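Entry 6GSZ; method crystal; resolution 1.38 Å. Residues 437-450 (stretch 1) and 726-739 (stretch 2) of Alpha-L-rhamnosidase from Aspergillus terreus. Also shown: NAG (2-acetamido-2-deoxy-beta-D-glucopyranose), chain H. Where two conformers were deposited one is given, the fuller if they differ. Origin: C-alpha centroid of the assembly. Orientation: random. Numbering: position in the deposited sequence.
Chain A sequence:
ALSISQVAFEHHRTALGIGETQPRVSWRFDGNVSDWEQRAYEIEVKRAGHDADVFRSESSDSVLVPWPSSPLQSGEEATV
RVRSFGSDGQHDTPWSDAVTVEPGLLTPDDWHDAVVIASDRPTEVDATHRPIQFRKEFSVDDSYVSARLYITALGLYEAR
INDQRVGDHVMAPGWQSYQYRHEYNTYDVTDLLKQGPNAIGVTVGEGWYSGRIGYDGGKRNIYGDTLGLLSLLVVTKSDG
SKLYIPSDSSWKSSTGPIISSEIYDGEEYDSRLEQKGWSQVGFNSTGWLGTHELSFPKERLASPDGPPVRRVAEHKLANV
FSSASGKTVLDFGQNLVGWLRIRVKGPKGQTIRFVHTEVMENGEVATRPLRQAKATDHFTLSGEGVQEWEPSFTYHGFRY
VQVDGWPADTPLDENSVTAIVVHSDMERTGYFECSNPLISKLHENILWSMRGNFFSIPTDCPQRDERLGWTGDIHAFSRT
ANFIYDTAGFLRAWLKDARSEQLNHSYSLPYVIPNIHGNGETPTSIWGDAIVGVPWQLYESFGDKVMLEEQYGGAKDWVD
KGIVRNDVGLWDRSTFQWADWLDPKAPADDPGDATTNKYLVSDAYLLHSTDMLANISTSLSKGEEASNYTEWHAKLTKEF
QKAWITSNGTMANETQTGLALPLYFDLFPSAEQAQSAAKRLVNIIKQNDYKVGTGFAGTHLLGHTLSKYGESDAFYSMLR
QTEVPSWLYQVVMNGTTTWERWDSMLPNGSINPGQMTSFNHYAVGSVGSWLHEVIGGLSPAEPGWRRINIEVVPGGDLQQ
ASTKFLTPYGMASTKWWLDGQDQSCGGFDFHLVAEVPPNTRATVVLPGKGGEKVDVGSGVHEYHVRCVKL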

ATOM      1  N   PRO A 437     -15.578  13.895 -17.301  1.00 18.73           N
ATOM      2  CA  PRO A 437     -14.499  14.470 -16.504  1.00 17.09           C
ATOM      3  C   PRO A 437     -14.647  14.240 -14.998  1.00 16.62           C
ATOM      4  O   PRO A 437     -13.629  14.187 -14.304  1.00 18.36           O
ATOM      5  CB  PRO A 437     -14.466  15.962 -16.845  1.00 20.43           C
ATOM      6  CG  PRO A 437     -15.646  16.228 -17.738  1.00 26.30           C
ATOM      7  CD  PRO A 437     -16.342  14.927 -18.033  1.00 21.26           C
ATOM      8  N   LEU A 438     -15.885  14.134 -14.502  1.00 15.77           N
ATOM      9  CA  LEU A 438     -16.073  13.857 -13.075  1.00 15.74           C
ATOM     10  C   LEU A 438     -15.620  12.424 -12.751  1.00 15.14           C
ATOM     11  O   LEU A 438     -15.067  12.195 -11.686  1.00 15.73           O
ATOM     12  CB  LEU A 438     -17.520  14.093 -12.650  1.00 17.84           C
ATOM     13  CG  LEU A 438     -18.051  15.508 -12.881  1.00 19.81           C
ATOM     14  CD1 LEU A 438     -19.489  15.602 -12.421  1.00 21.77           C
ATOM     15  CD2 LEU A 438     -17.202  16.544 -12.194  1.00 22.43           C
ATOM     16  N   ILE A 439     -15.957  11.439 -13.592  1.00 15.50           N
ATOM     17  CA  ILE A 439     -15.571  10.040 -13.330  1.00 14.39           C
ATOM     18  C   ILE A 439     -14.050   9.916 -13.518  1.00 14.40           C
ATOM     19  O   ILE A 439     -13.366   9.200 -12.752  1.00 15.75           O
ATOM     20  CB  ILE A 439     -16.374   9.079 -14.224  1.00 14.49           C
ATOM     21  CG1 ILE A 439     -17.853   9.145 -13.870  1.00 15.92           C
ATOM     22  CG2 ILE A 439     -15.868   7.650 -14.119  1.00 15.57           C
ATOM     23  CD1 ILE A 439     -18.723   8.331 -14.787  1.00 17.64           C
ATOM     24  N   SER A 440     -13.486  10.623 -14.503  1.00 15.77           N
ATOM     25  CA  SER A 440     -12.009  10.634 -14.619  1.00 15.26           C
ATOM     26  C   SER A 440     -11.370  11.210 -13.339  1.00 15.35           C
ATOM     27  O   SER A 440     -10.365  10.661 -12.856  1.00 15.98           O
ATOM     28  CB  SER A 440     -11.512  11.408 -15.818  1.00 15.94           C
ATOM     29  OG  SER A 440     -11.989  10.829 -17.013  1.00 17.29           O
ATOM     30  N   LYS A 441     -11.950  12.292 -12.799  1.00 14.29           N
ATOM     31  CA  LYS A 441     -11.412  12.865 -11.573  1.00 14.43           C
ATOM     32  C   LYS A 441     -11.590  11.901 -10.396  1.00 14.82           C
ATOM     33  O   LYS A 441     -10.708  11.822  -9.525  1.00 15.19           O
ATOM     34  CB  LYS A 441     -12.083  14.205 -11.267  1.00 15.42           C
ATOM     35  CG  LYS A 441     -11.589  14.894  -9.993  1.00 15.17           C
ATOM     36  CD  LYS A 441     -10.110  15.220 -10.012  1.00 16.60           C
ATOM     37  CE  LYS A 441      -9.710  16.277  -9.007  1.00 17.11           C
ATOM     38  NZ  LYS A 441      -8.249  16.562  -9.076  1.00 18.87           N
ATOM     39  N   LEU A 442     -12.730  11.213 -10.324  1.00 13.84           N
ATOM     40  CA  LEU A 442     -12.931  10.180  -9.286  1.00 13.18           C
ATOM     41  C   LEU A 442     -11.756   9.191  -9.274  1.00 12.28           C
ATOM     42  O   LEU A 442     -11.218   8.883  -8.208  1.00 13.87           O
ATOM     43  CB  LEU A 442     -14.248   9.448  -9.496  1.00 13.95           C
ATOM     44  CG  LEU A 442     -14.532   8.315  -8.513  1.00 13.81           C
ATOM     45  CD1 LEU A 442     -14.569   8.828  -7.064  1.00 15.77           C
ATOM     46  CD2 LEU A 442     -15.822   7.595  -8.916  1.00 14.22           C
ATOM     47  N   HIS A 443     -11.345   8.698 -10.439  1.00 13.48           N
ATOM     48  CA  HIS A 443     -10.237   7.762 -10.496  1.00 12.26           C
ATOM     49  C   HIS A 443      -8.939   8.420  -9.977  1.00 12.37           C
ATOM     50  O   HIS A 443      -8.186   7.800  -9.252  1.00 12.95           O
ATOM     51  CB  HIS A 443     -10.076   7.124 -11.885  1.00 13.08           C
ATOM     52  CG  HIS A 443      -9.091   6.010 -11.820  1.00 12.80           C
ATOM     53  ND1 HIS A 443      -7.725   6.194 -12.015  1.00 13.06           N
ATOM     54  CD2 HIS A 443      -9.274   4.700 -11.553  1.00 13.95           C
ATOM     55  CE1 HIS A 443      -7.121   5.020 -11.860  1.00 13.92           C
ATOM     56  NE2 HIS A 443      -8.067   4.085 -11.593  1.00 12.89           N
ATOM     57  N   GLU A 444      -8.669   9.665 -10.388  1.00 13.27           N
ATOM     58  CA  GLU A 444      -7.499  10.382  -9.888  0.50 12.66           C
ATOM     59  C   GLU A 444      -7.552  10.467  -8.348  1.00 12.34           C
ATOM     60  O   GLU A 444      -6.518  10.289  -7.656  1.00 13.72           O
ATOM     61  CB  GLU A 444      -7.413  11.724 -10.614  0.50 13.03           C
ATOM     62  CG  GLU A 444      -6.186  12.510 -10.238  0.50 15.24           C
ATOM     63  CD  GLU A 444      -5.840  13.707 -11.124  0.50 19.88           C
ATOM     64  OE1 GLU A 444      -6.545  13.962 -12.107  0.50 26.80           O
ATOM     65  OE2 GLU A 444      -4.849  14.374 -10.809  0.50 29.78           O
ATOM     66  N   ASN A 445      -8.744  10.710  -7.812  1.00 12.22           N
ATOM     67  CA  ASN A 445      -8.915  10.836  -6.364  1.00 12.66           C
ATOM     68  C   ASN A 445      -8.659   9.502  -5.657  1.00 12.67           C
ATOM     69  O   ASN A 445      -8.060   9.493  -4.562  1.00 13.15           O
ATOM     70  CB  ASN A 445     -10.307  11.340  -5.982  1.00 12.92           C
ATOM     71  CG  ASN A 445     -10.546  12.780  -6.390  1.00 12.80           C
ATOM     72  OD1 ASN A 445      -9.669  13.447  -6.978  1.00 13.44           O
ATOM     73  ND2 ASN A 445     -11.761  13.247  -6.116  1.00 13.97           N
ATOM     74  N   ILE A 446      -9.067   8.393  -6.282  1.00 12.13           N
ATOM     75  CA  ILE A 446      -8.795   7.063  -5.751  1.00 11.38           C
ATOM     76  C   ILE A 446      -7.294   6.785  -5.738  1.00 11.41           C
ATOM     77  O   ILE A 446      -6.691   6.316  -4.738  1.00 12.21           O
ATOM     78  CB  ILE A 446      -9.541   5.987  -6.561  1.00 12.65           C
ATOM     79  CG1 ILE A 446     -11.051   6.181  -6.399  1.00 11.95           C
ATOM     80  CG2 ILE A 446      -9.101   4.589  -6.163  1.00 13.13           C
ATOM     81  CD1 ILE A 446     -11.897   5.336  -7.355  1.00 12.42           C
ATOM     82  N   LEU A 447      -6.658   7.145  -6.829  1.00 12.19           N
ATOM     83  CA  LEU A 447      -5.192   7.032  -6.949  1.00 11.47           C
ATOM     84  C   LEU A 447      -4.500   7.803  -5.803  1.00 11.95           C
ATOM     85  O   LEU A 447      -3.561   7.260  -5.160  1.00 12.02           O
ATOM     86  CB  LEU A 447      -4.789   7.590  -8.316  1.00 11.56           C
ATOM     87  CG  LEU A 447      -3.307   7.813  -8.583  1.00 12.43           C
ATOM     88  CD1 LEU A 447      -2.522   6.530  -8.587  1.00 12.39           C
ATOM     89  CD2 LEU A 447      -3.108   8.604  -9.868  1.00 13.29           C
ATOM     90  N   TRP A 448      -4.934   9.039  -5.576  1.00 11.00           N
ATOM     91  CA  TRP A 448      -4.339   9.815  -4.515  1.00 11.00           C
ATOM     92  C   TRP A 448      -4.647   9.251  -3.119  1.00 11.55           C
ATOM     93  O   TRP A 448      -3.776   9.389  -2.221  1.00 12.11           O
ATOM     94  CB  TRP A 448      -4.742  11.292  -4.631  1.00 12.41           C
ATOM     95  CG  TRP A 448      -3.926  12.023  -5.646  1.00 14.17           C
ATOM     96  CD1 TRP A 448      -4.298  12.379  -6.912  1.00 15.08           C
ATOM     97  CD2 TRP A 448      -2.603  12.577  -5.468  1.00 13.42           C
ATOM     98  NE1 TRP A 448      -3.291  13.055  -7.533  1.00 14.90           N
ATOM     99  CE2 TRP A 448      -2.271  13.272  -6.648  1.00 14.23           C
ATOM    100  CE3 TRP A 448      -1.701  12.644  -4.394  1.00 14.20           C
ATOM    101  CZ2 TRP A 448      -1.043  13.909  -6.837  1.00 15.38           C
ATOM    102  CZ3 TRP A 448      -0.512  13.313  -4.553  1.00 16.32           C
ATOM    103  CH2 TRP A 448      -0.179  13.927  -5.761  1.00 15.91           C
ATOM    104  N   SER A 449      -5.847   8.698  -2.888  1.00 10.96           N
ATOM    105  CA  SER A 449      -6.122   8.057  -1.615  1.00 10.56           C
ATOM    106  C   SER A 449      -5.248   6.805  -1.408  1.00 11.14           C
ATOM    107  O   SER A 449      -4.838   6.475  -0.269  1.00 12.32           O
ATOM    108  CB  SER A 449      -7.582   7.792  -1.379  1.00 12.80           C
ATOM    109  OG  SER A 449      -8.262   8.987  -1.060  1.00 14.62           O
ATOM    110  N   MET A 450      -4.982   6.063  -2.484  1.00 11.09           N
ATOM    111  CA  MET A 450      -4.085   4.943  -2.397  1.00 10.23           C
ATOM    112  C   MET A 450      -2.664   5.426  -2.031  1.00 11.05           C
ATOM    113  O   MET A 450      -2.012   4.835  -1.138  1.00 11.63           O
ATOM    114  CB  MET A 450      -4.096   4.094  -3.676  1.00 11.79           C
ATOM    115  CG  MET A 450      -3.041   2.969  -3.631  1.00 11.25           C
ATOM    116  SD  MET A 450      -3.335   1.767  -4.860  1.00 12.01           S
ATOM    117  CE  MET A 450      -2.062   0.609  -4.344  1.00 12.19           C
ATOM    118  N   SER A 726     -23.031   9.769  -2.618  1.00 15.85           N
ATOM    119  CA  SER A 726     -22.580   9.240  -3.893  1.00 16.01           C
ATOM    120  C   SER A 726     -21.072   9.476  -4.002  1.00 14.21           C
ATOM    121  O   SER A 726     -20.485  10.204  -3.191  1.00 16.44           O
ATOM    122  CB  SER A 726     -23.283   9.905  -5.069  1.00 16.70           C
ATOM    123  OG  SER A 726     -22.921  11.274  -5.128  1.00 16.74           O
ATOM    124  N   TRP A 727     -20.428   8.877  -4.984  1.00 16.07           N
ATOM    125  CA  TRP A 727     -19.002   9.141  -5.226  1.00 14.48           C
ATOM    126  C   TRP A 727     -18.741  10.549  -5.779  1.00 15.53           C
ATOM    127  O   TRP A 727     -17.860  11.262  -5.302  1.00 15.52           O
ATOM    128  CB  TRP A 727     -18.415   8.101  -6.158  1.00 14.00           C
ATOM    129  CG  TRP A 727     -18.383   6.730  -5.579  1.00 15.05           C
ATOM    130  CD1 TRP A 727     -17.392   6.197  -4.817  1.00 15.40           C
ATOM    131  CD2 TRP A 727     -19.347   5.680  -5.762  1.00 14.53           C
ATOM    132  NE1 TRP A 727     -17.703   4.918  -4.448  1.00 14.53           N
ATOM    133  CE2 TRP A 727     -18.886   4.561  -5.041  1.00 14.93           C
ATOM    134  CE3 TRP A 727     -20.565   5.589  -6.435  1.00 16.56           C
ATOM    135  CZ2 TRP A 727     -19.598   3.365  -4.975  1.00 14.81           C
ATOM    136  CZ3 TRP A 727     -21.275   4.411  -6.365  1.00 17.32           C
ATOM    137  CH2 TRP A 727     -20.791   3.315  -5.652  1.00 15.91           C
ATOM    138  N   LEU A 728     -19.513  10.968  -6.785  1.00 15.50           N
ATOM    139  CA  LEU A 728     -19.207  12.228  -7.462  1.00 15.23           C
ATOM    140  C   LEU A 728     -19.627  13.427  -6.625  1.00 16.30           C
ATOM    141  O   LEU A 728     -19.147  14.525  -6.902  1.00 17.14           O
ATOM    142  CB  LEU A 728     -19.867  12.275  -8.848  1.00 16.18           C
ATOM    143  CG  LEU A 728     -19.376  11.233  -9.825  1.00 17.57           C
ATOM    144  CD1 LEU A 728     -19.943  11.491 -11.220  1.00 17.27           C
ATOM    145  CD2 LEU A 728     -17.868  11.120  -9.857  1.00 16.11           C
ATOM    146  N   TYR A 729     -20.466  13.228  -5.607  1.00 15.87           N
ATOM    147  CA  TYR A 729     -20.697  14.327  -4.659  1.00 15.51           C
ATOM    148  C   TYR A 729     -19.353  14.798  -4.109  1.00 15.63           C
ATOM    149  O   TYR A 729     -19.105  15.983  -3.983  1.00 16.26           O
ATOM    150  CB  TYR A 729     -21.613  13.881  -3.529  1.00 16.34           C
ATOM    151  CG  TYR A 729     -21.639  14.806  -2.346  1.00 15.40           C
ATOM    152  CD1 TYR A 729     -22.308  16.002  -2.424  1.00 16.50           C
ATOM    153  CD2 TYR A 729     -21.003  14.485  -1.161  1.00 16.93           C
ATOM    154  CE1 TYR A 729     -22.342  16.867  -1.344  1.00 17.64           C
ATOM    155  CE2 TYR A 729     -21.020  15.327  -0.065  1.00 18.12           C
ATOM    156  CZ  TYR A 729     -21.698  16.533  -0.159  1.00 20.33           C
ATOM    157  OH  TYR A 729     -21.725  17.378   0.914  1.00 21.30           O
ATOM    158  N   GLN A 730     -18.506  13.834  -3.735  1.00 15.28           N
ATOM    159  CA  GLN A 730     -17.230  14.214  -3.119  1.00 14.03           C
ATOM    160  C   GLN A 730     -16.365  14.979  -4.135  1.00 15.02           C
ATOM    161  O   GLN A 730     -15.698  15.940  -3.773  1.00 16.51           O
ATOM    162  CB  GLN A 730     -16.501  12.980  -2.556  1.00 14.94           C
ATOM    163  CG  GLN A 730     -17.374  12.138  -1.650  1.00 16.04           C
ATOM    164  CD  GLN A 730     -16.666  11.027  -0.912  1.00 15.73           C
ATOM    165  OE1 GLN A 730     -15.599  10.573  -1.328  1.00 14.98           O
ATOM    166  NE2 GLN A 730     -17.261  10.566   0.190  1.00 15.88           N
ATOM    167  N   VAL A 731     -16.486  14.641  -5.427  1.00 15.05           N
ATOM    168  CA  VAL A 731     -15.743  15.291  -6.502  1.00 15.53           C
ATOM    169  C   VAL A 731     -16.242  16.747  -6.705  1.00 16.96           C
ATOM    170  O   VAL A 731     -15.452  17.709  -6.816  1.00 18.08           O
ATOM    171  CB  VAL A 731     -15.850  14.468  -7.808  1.00 16.70           C
ATOM    172  CG1 VAL A 731     -15.216  15.214  -8.963  1.00 17.85           C
ATOM    173  CG2 VAL A 731     -15.156  13.105  -7.638  1.00 15.97           C
ATOM    174  N   VAL A 732     -17.555  16.928  -6.774  1.00 17.56           N
ATOM    175  CA  VAL A 732     -18.108  18.249  -7.059  1.00 18.47           C
ATOM    176  C   VAL A 732     -17.966  19.150  -5.827  1.00 19.88           C
ATOM    177  O   VAL A 732     -18.070  20.356  -5.997  1.00 22.54           O
ATOM    178  CB  VAL A 732     -19.540  18.196  -7.627  1.00 19.99           C
ATOM    179  CG1 VAL A 732     -19.613  17.362  -8.899  1.00 20.73           C
ATOM    180  CG2 VAL A 732     -20.576  17.760  -6.605  1.00 22.63           C
ATOM    181  N   MET A 733     -17.689  18.587  -4.638  1.00 17.66           N
ATOM    182  CA  MET A 733     -17.381  19.378  -3.431  1.00 16.51           C
ATOM    183  C   MET A 733     -15.877  19.692  -3.345  1.00 18.72           C
ATOM    184  O   MET A 733     -15.394  20.155  -2.317  1.00 21.63           O
ATOM    185  CB  MET A 733     -17.829  18.615  -2.189  1.00 18.08           C
ATOM    186  CG  MET A 733     -19.331  18.509  -2.058  1.00 20.74           C
ATOM    187  SD  MET A 733     -20.124  20.102  -1.767  1.00 22.98           S
ATOM    188  CE  MET A 733     -19.537  20.472  -0.121  1.00 25.61           C
ATOM    189  N   ASN A 734     -15.161  19.501  -4.447  1.00 17.84           N
ATOM    190  CA  ASN A 734     -13.726  19.814  -4.623  1.00 18.74           C
ATOM    191  C   ASN A 734     -12.870  18.810  -3.871  1.00 18.13           C
ATOM    192  O   ASN A 734     -11.717  19.090  -3.557  1.00 18.64           O
ATOM    193  CB  ASN A 734     -13.330  21.226  -4.185  1.00 19.72           C
ATOM    194  CG  ASN A 734     -14.047  22.261  -4.988  1.00 28.72           C
ATOM    195  OD1 ASN A 734     -14.303  22.015  -6.167  1.00 28.99           O
ATOM    196  ND2 ASN A 734     -14.367  23.370  -4.334  1.00 34.22           N
ATOM    197  N   GLY A 735     -13.417  17.643  -3.584  1.00 16.76           N
ATOM    198  CA  GLY A 735     -12.601  16.545  -3.113  1.00 15.22           C
ATOM    199  C   GLY A 735     -11.545  16.134  -4.120  1.00 15.20           C
ATOM    200  O   GLY A 735     -11.821  16.119  -5.329  1.00 16.48           O
ATOM    201  N   THR A 736     -10.349  15.801  -3.619  1.00 13.35           N
ATOM    202  CA  THR A 736      -9.234  15.350  -4.434  1.00 15.07           C
ATOM    203  C   THR A 736      -8.714  13.974  -3.966  1.00 13.05           C
ATOM    204  O   THR A 736      -7.690  13.492  -4.458  1.00 13.52           O
ATOM    205  CB  THR A 736      -8.114  16.398  -4.461  1.00 15.24           C
ATOM    206  OG1 THR A 736      -7.682  16.710  -3.138  1.00 13.89           O
ATOM    207  CG2 THR A 736      -8.540  17.667  -5.167  1.00 16.72           C
ATOM    208  N   THR A 737      -9.483  13.365  -3.068  1.00 12.79           N
ATOM    209  CA  THR A 737      -9.255  12.069  -2.456  1.00 12.79           C
ATOM    210  C   THR A 737     -10.645  11.513  -2.175  1.00 13.68           C
ATOM    211  O   THR A 737     -11.598  12.272  -2.173  1.00 14.65           O
ATOM    212  CB  THR A 737      -8.446  12.180  -1.159  1.00 14.22           C
ATOM    213  OG1 THR A 737      -8.966  13.217  -0.337  1.00 14.40           O
ATOM    214  CG2 THR A 737      -6.977  12.398  -1.422  1.00 15.70           C
ATOM    215  N   THR A 738     -10.741  10.213  -1.906  1.00 13.55           N
ATOM    216  CA  THR A 738     -11.996   9.654  -1.416  1.00 13.25           C
ATOM    217  C   THR A 738     -12.056   9.859   0.094  1.00 13.29           C
ATOM    218  O   THR A 738     -11.052   9.825   0.797  1.00 13.25           O
ATOM    219  CB  THR A 738     -12.155   8.188  -1.849  1.00 14.15           C
ATOM    220  OG1 THR A 738     -11.027   7.374  -1.494  1.00 14.00           O
ATOM    221  CG2 THR A 738     -12.384   8.072  -3.340  1.00 13.46           C
ATOM    222  N   TRP A 739     -13.283  10.037   0.604  1.00 13.77           N
ATOM    223  CA  TRP A 739     -13.494  10.394   2.024  1.00 14.50           C
ATOM    224  C   TRP A 739     -13.968   9.166   2.801  1.00 14.21           C
ATOM    225  O   TRP A 739     -14.571   8.245   2.259  1.00 15.56           O
ATOM    226  CB  TRP A 739     -14.517  11.525   2.164  1.00 13.84           C
ATOM    227  CG  TRP A 739     -14.225  12.739   1.344  1.00 13.96           C
ATOM    228  CD1 TRP A 739     -13.043  13.154   0.803  1.00 14.67           C
ATOM    229  CD2 TRP A 739     -15.178  13.775   1.064  1.00 14.50           C
ATOM    230  NE1 TRP A 739     -13.204  14.372   0.185  1.00 14.76           N
ATOM    231  CE2 TRP A 739     -14.511  14.767   0.316  1.00 15.26           C
ATOM    232  CE3 TRP A 739     -16.543  13.910   1.327  1.00 16.34           C
ATOM    233  CZ2 TRP A 739     -15.154  15.932  -0.122  1.00 17.74           C
ATOM    234  CZ3 TRP A 739     -17.188  15.047   0.888  1.00 17.12           C
ATOM    235  CH2 TRP A 739     -16.500  16.045   0.180  1.00 17.04           C
TER
HETATM  236  C1  NAG H 920     -15.082  24.500  -4.858  1.00 37.73           C
HETATM  237  C2  NAG H 920     -15.766  25.197  -3.663  1.00 41.01           C
HETATM  238  C3  NAG H 920     -16.553  26.394  -4.153  1.00 44.25           C
HETATM  239  C4  NAG H 920     -15.651  27.283  -4.997  1.00 42.35           C
HETATM  240  C5  NAG H 920     -14.933  26.481  -6.089  1.00 42.39           C
HETATM  241  C6  NAG H 920     -13.938  27.352  -6.834  1.00 47.09           C
HETATM  242  C7  NAG H 920     -16.331  23.848  -1.646  1.00 41.89           C
HETATM  243  C8  NAG H 920     -17.306  22.865  -1.059  1.00 41.56           C
HETATM  244  N2  NAG H 920     -16.616  24.292  -2.888  1.00 36.17           N
HETATM  245  O3  NAG H 920     -17.040  27.129  -3.027  1.00 48.65           O
HETATM  246  O4  NAG H 920     -16.460  28.286  -5.578  1.00 55.33           O
HETATM  247  O5  NAG H 920     -14.207  25.383  -5.525  1.00 41.34           O
HETATM  248  O6  NAG H 920     -13.262  26.537  -7.789  1.00 55.70           O
HETATM  249  O7  NAG H 920     -15.339  24.161  -0.978  1.00 51.31           O
HETATM  250  O   HOH W   1     -13.459  11.768  -4.375  1.00 16.16           O

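How does the first turn of the 437-450 helix meet the other stretch? Its partner there is the short helix 727-732, whose axis crosses at 89° with a closest approach of 9.5 Å, so the two helices meet almost at right angles and touch over a limited patch. P437 is out of reach, and contact begins with L438, whose CA-to-CB bond points toward the other stretch. Its CB lies 3.8 Å from CD1 of L728, while its CD2 and CD1 reach CG1 of V731 at 4.0 Å and CG1 of V732 at 3.9 Å, so one leucine spans three residues of the crossing helix. I439 points away, yet its CG1 still comes within 4.1 Å of L728 CD1. L728 itself starts out sideways, but its end comes nearer, and this brings its methyls up to the longer helix.

What holds the crossing together in the middle? V731 acts as a knob, its side chain sitting among L438, K441, L442 and N445, four residues spaced i, i+3, i+4 and i+7, on one side of the long helix over about two turns. K441 packs its CG 3.8 Å from V731 CG1, while its NZ lies 4.1 Å from T736 CG2 without a hydrogen bond to this stretch. L442 is buried against several partners at once. Its CB is 4.0 Å from L728 CD2 and 4.2 Å from V731 CG2, and its CD2 rests 3.8 Å from CB of W727. The contacts of L442 are apolar, and no hydrogen bond across the stretches falls in this part.

Why does the character of the contact change at N445? Here the second stretch has left its helix, and its backbone comes so close that the CA atoms of N445 and T737 are 4.1 Å apart. The amide end of N445 meets that loop backbone: ND2 donates a hydrogen bond to G735 O at 3.0 Å, and also donates to a water 2.8 Å away, which in turn donates to T737 O at 2.9 Å. The same nitrogen thus serves two carbonyls, one directly and one through water. The main chains add a pair of CA-H...O contacts, from N445 CA to T736 O and from T737 CA to N445 O, both 3.5 Å, which fits the close approach of the two backbones.

How does the contact finish beyond N445? I446 points away, but its CG1 still lies 3.8 Å from T738 CG2. W448 sets out toward the other stretch, with CB 3.7 Å from T736 O and 4.1 Å from T737 CG2, before the end of its side chain leads away. S449 supplies the last polar link: T738 N donates to S449 OG at 2.9 Å, and that same OG is 3.2 Å from CB of T737. The serine thus ties the extended backbone of the second stretch to the helix one turn after N445, and M450, at the end of the stretch, makes no contact.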